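Local coordinates for fatty acid amide hydrolase (Candida albicans, PDB 6KVR), which probably hydrolyses monocarboxylic acid amides to the monocarboxylate and ammonium, as a member of the amidase signature family, at residues R444-M455 and S485-P493. Numbering follows the deposited sequence.
Sequences RDQLRDQYNDFM and SLWNILDFP
Arg-448 meets the C-terminal end of helix 482-490 side-on, two nitrogens converging on one carbonyl oxygen. NE lies 2.9 Å from Ile-489 O with a nearly straight N-H...O angle of 162°, in the carbonyl plane; NH2 reaches Ile-489 O at 3.3 Å from above that plane, and more bent. The oxygen sits at the guanidinium edge, while Asp-491 CB lies over one face, 3.4 Å from Arg-448 NH2, and Arg-444 CD over the opposite one. An extended chain from CG to NE carries the group across. Asp-491, at positive phi, is the C' residue of the Schellman motif that ends the helix, its carboxylate bound to Arg-549, Arg-271 and Thr-274.

Beside this polar end the packing is apolar. Leu-490 divides its branches: CD1 stands over one face of the Tyr-451 ring, 3.7 Å from the centroid and 19° off the normal, a CH-pi contact, whereas CD2 packs 3.9 Å from Leu-447 CB. The Tyr-451 hydroxyl hydrogen-bonds Pro-383 O. Both side-chain torsions of Ile-489 are extended, which brings CD1 to within 3.9 Å of Leu-447 CD1. Phe-492 CZ lies 3.8 Å from Tyr-451 CB, and the selenium of selenomethionine Met-455 meets the Phe-492 ring obliquely, a Met-aromatic contact.

The helix segments cross at -103°, and every touching residue is buried. Asn-488, hydrogen-bonded to Asp-253, lies next to Gly-255, a predicted substrate-binding residue. Asp-449 salt-bridges Lys-280, and Asn-452 hydrogen-bonds Trp-320 O, both of the second subunit. Arg-448 supplies positive charge where a helix C-terminus presents carbonyls, which probably stabilises that end.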
loop_
_atom_site.group_PDB
_atom_site.type_symbol
_atom_site.label_atom_id
_atom_site.label_comp_id
_atom_site.label_asym_id
_atom_site.label_seq_id
_atom_site.Cartn_x
_atom_site.Cartn_y
_atom_site.Cartn_z
ATOM N N ARG A 444 -13.059 0.267 -5.977
ATOM C CA ARG A 444 -11.713 0.203 -6.544
ATOM C C ARG A 444 -11.132 -1.200 -6.431
ATOM O O ARG A 444 -10.515 -1.711 -7.373
ATOM C CB ARG A 444 -10.804 1.206 -5.830
ATOM C CG ARG A 444 -9.345 1.140 -6.233
ATOM C CD ARG A 444 -8.481 1.817 -5.183
ATOM N NE ARG A 444 -8.473 1.036 -3.955
ATOM C CZ ARG A 444 -8.021 1.450 -2.777
ATOM N NH1 ARG A 444 -7.494 2.654 -2.617
ATOM N NH2 ARG A 444 -8.096 0.630 -1.732
ATOM N N ASP A 445 -11.292 -1.826 -5.275
ATOM C CA ASP A 445 -10.719 -3.149 -5.094
ATOM C C ASP A 445 -11.414 -4.170 -5.986
ATOM O O ASP A 445 -10.759 -5.068 -6.532
ATOM C CB ASP A 445 -10.790 -3.542 -3.622
ATOM C CG ASP A 445 -9.814 -2.736 -2.768
ATOM O OD1 ASP A 445 -8.950 -2.021 -3.352
ATOM O OD2 ASP A 445 -9.891 -2.838 -1.519
ATOM N N GLN A 446 -12.736 -4.033 -6.170
ATOM C CA GLN A 446 -13.452 -4.945 -7.061
ATOM C C GLN A 446 -12.991 -4.790 -8.505
ATOM O O GLN A 446 -12.841 -5.787 -9.224
ATOM C CB GLN A 446 -14.959 -4.721 -6.954
ATOM C CG GLN A 446 -15.550 -5.312 -5.698
ATOM C CD GLN A 446 -16.940 -4.780 -5.416
ATOM O OE1 GLN A 446 -17.359 -3.786 -5.999
ATOM N NE2 GLN A 446 -17.672 -5.457 -4.534
ATOM N N LEU A 447 -12.774 -3.550 -8.947
ATOM C CA LEU A 447 -12.284 -3.313 -10.300
ATOM C C LEU A 447 -10.893 -3.895 -10.492
ATOM O O LEU A 447 -10.608 -4.523 -11.517
ATOM C CB LEU A 447 -12.263 -1.814 -10.595
ATOM C CG LEU A 447 -13.643 -1.173 -10.676
ATOM C CD1 LEU A 447 -13.492 0.323 -10.524
ATOM C CD2 LEU A 447 -14.327 -1.533 -11.996
ATOM N N ARG A 448 -10.006 -3.668 -9.519
ATOM C CA ARG A 448 -8.654 -4.205 -9.594
ATOM C C ARG A 448 -8.660 -5.724 -9.722
ATOM O O ARG A 448 -7.882 -6.291 -10.503
ATOM C CB ARG A 448 -7.857 -3.781 -8.364
ATOM C CG ARG A 448 -7.374 -2.350 -8.438
ATOM C CD ARG A 448 -6.656 -1.934 -7.158
ATOM N NE ARG A 448 -6.327 -0.513 -7.197
ATOM C CZ ARG A 448 -5.549 0.102 -6.314
ATOM N NH1 ARG A 448 -5.064 -0.538 -5.260
ATOM N NH2 ARG A 448 -5.247 1.388 -6.500
ATOM N N ASP A 449 -9.522 -6.403 -8.961
ATOM C CA ASP A 449 -9.587 -7.855 -9.063
ATOM C C ASP A 449 -10.159 -8.271 -10.409
ATOM O O ASP A 449 -9.651 -9.209 -11.039
ATOM C CB ASP A 449 -10.417 -8.437 -7.916
ATOM C CG ASP A 449 -9.633 -8.503 -6.608
ATOM O OD1 ASP A 449 -8.410 -8.752 -6.654
ATOM O OD2 ASP A 449 -10.236 -8.301 -5.528
ATOM N N GLN A 450 -11.200 -7.573 -10.878
ATOM C CA GLN A 450 -11.802 -7.938 -12.155
ATOM C C GLN A 450 -10.755 -7.925 -13.263
ATOM O O GLN A 450 -10.691 -8.853 -14.076
ATOM C CB GLN A 450 -12.965 -6.994 -12.485
ATOM C CG GLN A 450 -13.698 -7.364 -13.766
ATOM C CD GLN A 450 -14.945 -6.517 -14.030
ATOM O OE1 GLN A 450 -15.112 -5.426 -13.481
ATOM N NE2 GLN A 450 -15.832 -7.034 -14.865
ATOM N N TYR A 451 -9.892 -6.907 -13.277
ATOM C CA TYR A 451 -8.903 -6.760 -14.339
ATOM C C TYR A 451 -7.709 -7.676 -14.126
ATOM O O TYR A 451 -7.135 -8.190 -15.092
ATOM C CB TYR A 451 -8.431 -5.298 -14.428
ATOM C CG TYR A 451 -9.302 -4.439 -15.301
ATOM C CD1 TYR A 451 -10.573 -4.071 -14.888
ATOM C CD2 TYR A 451 -8.864 -4.017 -16.549
ATOM C CE1 TYR A 451 -11.383 -3.310 -15.691
ATOM C CE2 TYR A 451 -9.665 -3.244 -17.362
ATOM C CZ TYR A 451 -10.926 -2.894 -16.925
ATOM O OH TYR A 451 -11.738 -2.110 -17.723
ATOM N N ASN A 452 -7.290 -7.854 -12.876
ATOM C CA ASN A 452 -6.191 -8.771 -12.619
ATOM C C ASN A 452 -6.611 -10.199 -12.953
ATOM O O ASN A 452 -5.848 -10.944 -13.573
ATOM C CB ASN A 452 -5.732 -8.625 -11.164
ATOM C CG ASN A 452 -4.594 -9.571 -10.787
ATOM O OD1 ASN A 452 -3.504 -9.538 -11.370
ATOM N ND2 ASN A 452 -4.837 -10.392 -9.769
ATOM N N ASP A 453 -7.852 -10.568 -12.614
ATOM C CA ASP A 453 -8.357 -11.894 -12.949
ATOM C C ASP A 453 -8.434 -12.093 -14.455
ATOM O O ASP A 453 -8.285 -13.219 -14.941
ATOM C CB ASP A 453 -9.749 -12.101 -12.364
ATOM C CG ASP A 453 -9.732 -12.283 -10.858
ATOM O OD1 ASP A 453 -8.644 -12.512 -10.281
ATOM O OD2 ASP A 453 -10.821 -12.202 -10.251
ATOM N N PHE A 454 -8.713 -11.022 -15.202
ATOM C CA PHE A 454 -8.754 -11.126 -16.655
ATOM C C PHE A 454 -7.389 -11.509 -17.210
ATOM O O PHE A 454 -7.278 -12.441 -18.013
ATOM C CB PHE A 454 -9.227 -9.813 -17.280
ATOM C CG PHE A 454 -8.916 -9.703 -18.758
ATOM C CD1 PHE A 454 -9.640 -10.435 -19.690
ATOM C CD2 PHE A 454 -7.898 -8.887 -19.205
ATOM C CE1 PHE A 454 -9.364 -10.348 -21.049
ATOM C CE2 PHE A 454 -7.614 -8.783 -20.569
ATOM C CZ PHE A 454 -8.354 -9.520 -21.493
HETATM N N MSE A 455 -6.339 -10.806 -16.792
HETATM C CA MSE A 455 -5.005 -11.096 -17.290
HETATM C C MSE A 455 -4.381 -12.394 -16.751
HETATM O O MSE A 455 -3.589 -13.025 -17.452
HETATM C CB MSE A 455 -4.058 -9.924 -17.012
HETATM C CG MSE A 455 -4.528 -8.598 -17.622
HETATM SE SE MSE A 455 -3.427 -7.090 -17.118
HETATM C CE MSE A 455 -1.838 -7.585 -18.141
ATOM N N SER A 485 -6.861 7.750 -16.780
ATOM C CA SER A 485 -7.289 7.641 -15.394
ATOM C C SER A 485 -7.692 6.218 -15.030
ATOM O O SER A 485 -7.660 5.869 -13.847
ATOM C CB SER A 485 -8.437 8.616 -15.107
ATOM O OG SER A 485 -9.616 8.247 -15.797
ATOM N N LEU A 486 -8.047 5.389 -16.018
ATOM C CA LEU A 486 -8.360 3.987 -15.741
ATOM C C LEU A 486 -7.196 3.285 -15.048
ATOM O O LEU A 486 -7.391 2.543 -14.078
ATOM C CB LEU A 486 -8.711 3.261 -17.041
ATOM C CG LEU A 486 -8.901 1.748 -16.937
ATOM C CD1 LEU A 486 -10.105 1.414 -16.040
ATOM C CD2 LEU A 486 -8.997 1.063 -18.331
ATOM N N TRP A 487 -5.977 3.492 -15.541
ATOM C CA TRP A 487 -4.830 2.827 -14.937
ATOM C C TRP A 487 -4.394 3.467 -13.618
ATOM O O TRP A 487 -3.591 2.861 -12.890
ATOM C CB TRP A 487 -3.674 2.779 -15.955
ATOM C CG TRP A 487 -4.212 2.274 -17.264
ATOM C CD1 TRP A 487 -4.361 2.983 -18.413
ATOM C CD2 TRP A 487 -4.745 0.956 -17.534
ATOM N NE1 TRP A 487 -4.924 2.192 -19.387
ATOM C CE2 TRP A 487 -5.175 0.946 -18.873
ATOM C CE3 TRP A 487 -4.886 -0.212 -16.775
ATOM C CZ2 TRP A 487 -5.743 -0.184 -19.474
ATOM C CZ3 TRP A 487 -5.447 -1.345 -17.380
ATOM C CH2 TRP A 487 -5.876 -1.315 -18.711
ATOM N N ASN A 488 -4.924 4.646 -13.269
ATOM C CA ASN A 488 -4.673 5.168 -11.928
ATOM C C ASN A 488 -5.549 4.479 -10.891
ATOM O O ASN A 488 -5.073 4.143 -9.801
ATOM C CB ASN A 488 -4.908 6.673 -11.877
ATOM C CG ASN A 488 -3.915 7.436 -12.729
ATOM O OD1 ASN A 488 -4.250 7.900 -13.812
ATOM N ND2 ASN A 488 -2.681 7.541 -12.256
ATOM N N ILE A 489 -6.828 4.258 -11.203
ATOM C CA ILE A 489 -7.669 3.610 -10.203
ATOM C C ILE A 489 -7.314 2.127 -10.101
ATOM O O ILE A 489 -7.338 1.563 -9.010
ATOM C CB ILE A 489 -9.175 3.851 -10.481
ATOM C CG1 ILE A 489 -10.009 3.318 -9.320
ATOM C CG2 ILE A 489 -9.637 3.191 -11.785
ATOM C CD1 ILE A 489 -11.522 3.543 -9.475
ATOM N N LEU A 490 -6.934 1.484 -11.210
ATOM C CA LEU A 490 -6.455 0.101 -11.125
ATOM C C LEU A 490 -5.043 0.007 -10.559
ATOM O O LEU A 490 -4.668 -1.055 -10.046
ATOM C CB LEU A 490 -6.488 -0.573 -12.501
ATOM C CG LEU A 490 -7.850 -0.680 -13.209
ATOM C CD1 LEU A 490 -7.717 -1.233 -14.639
ATOM C CD2 LEU A 490 -8.836 -1.514 -12.402
ATOM N N ASP A 491 -4.262 1.092 -10.632
ATOM C CA ASP A 491 -2.848 1.105 -10.232
ATOM C C ASP A 491 -2.031 0.036 -10.969
ATOM O O ASP A 491 -1.261 -0.716 -10.363
ATOM C CB ASP A 491 -2.675 0.948 -8.722
ATOM C CG ASP A 491 -1.242 1.264 -8.260
ATOM O OD1 ASP A 491 -0.856 0.843 -7.135
ATOM O OD2 ASP A 491 -0.476 1.907 -9.024
ATOM N N PHE A 492 -2.183 -0.016 -12.290
ATOM C CA PHE A 492 -1.343 -0.909 -13.089
ATOM C C PHE A 492 -0.151 -0.137 -13.642
ATOM O O PHE A 492 -0.312 0.997 -14.110
ATOM C CB PHE A 492 -2.122 -1.518 -14.268
ATOM C CG PHE A 492 -3.091 -2.636 -13.890
ATOM C CD1 PHE A 492 -3.474 -2.852 -12.579
ATOM C CD2 PHE A 492 -3.608 -3.477 -14.875
ATOM C CE1 PHE A 492 -4.365 -3.874 -12.237
ATOM C CE2 PHE A 492 -4.490 -4.512 -14.547
ATOM C CZ PHE A 492 -4.870 -4.707 -13.216
ATOM N N PRO A 493 1.069 -0.681 -13.632
ATOM C CA PRO A 493 2.191 0.047 -14.241
ATOM C C PRO A 493 1.970 0.168 -15.747
ATOM O O PRO A 493 1.603 -0.807 -16.415
ATOM C CB PRO A 493 3.410 -0.816 -13.896
ATOM C CG PRO A 493 2.856 -2.197 -13.720
ATOM C CD PRO A 493 1.442 -2.043 -13.210
#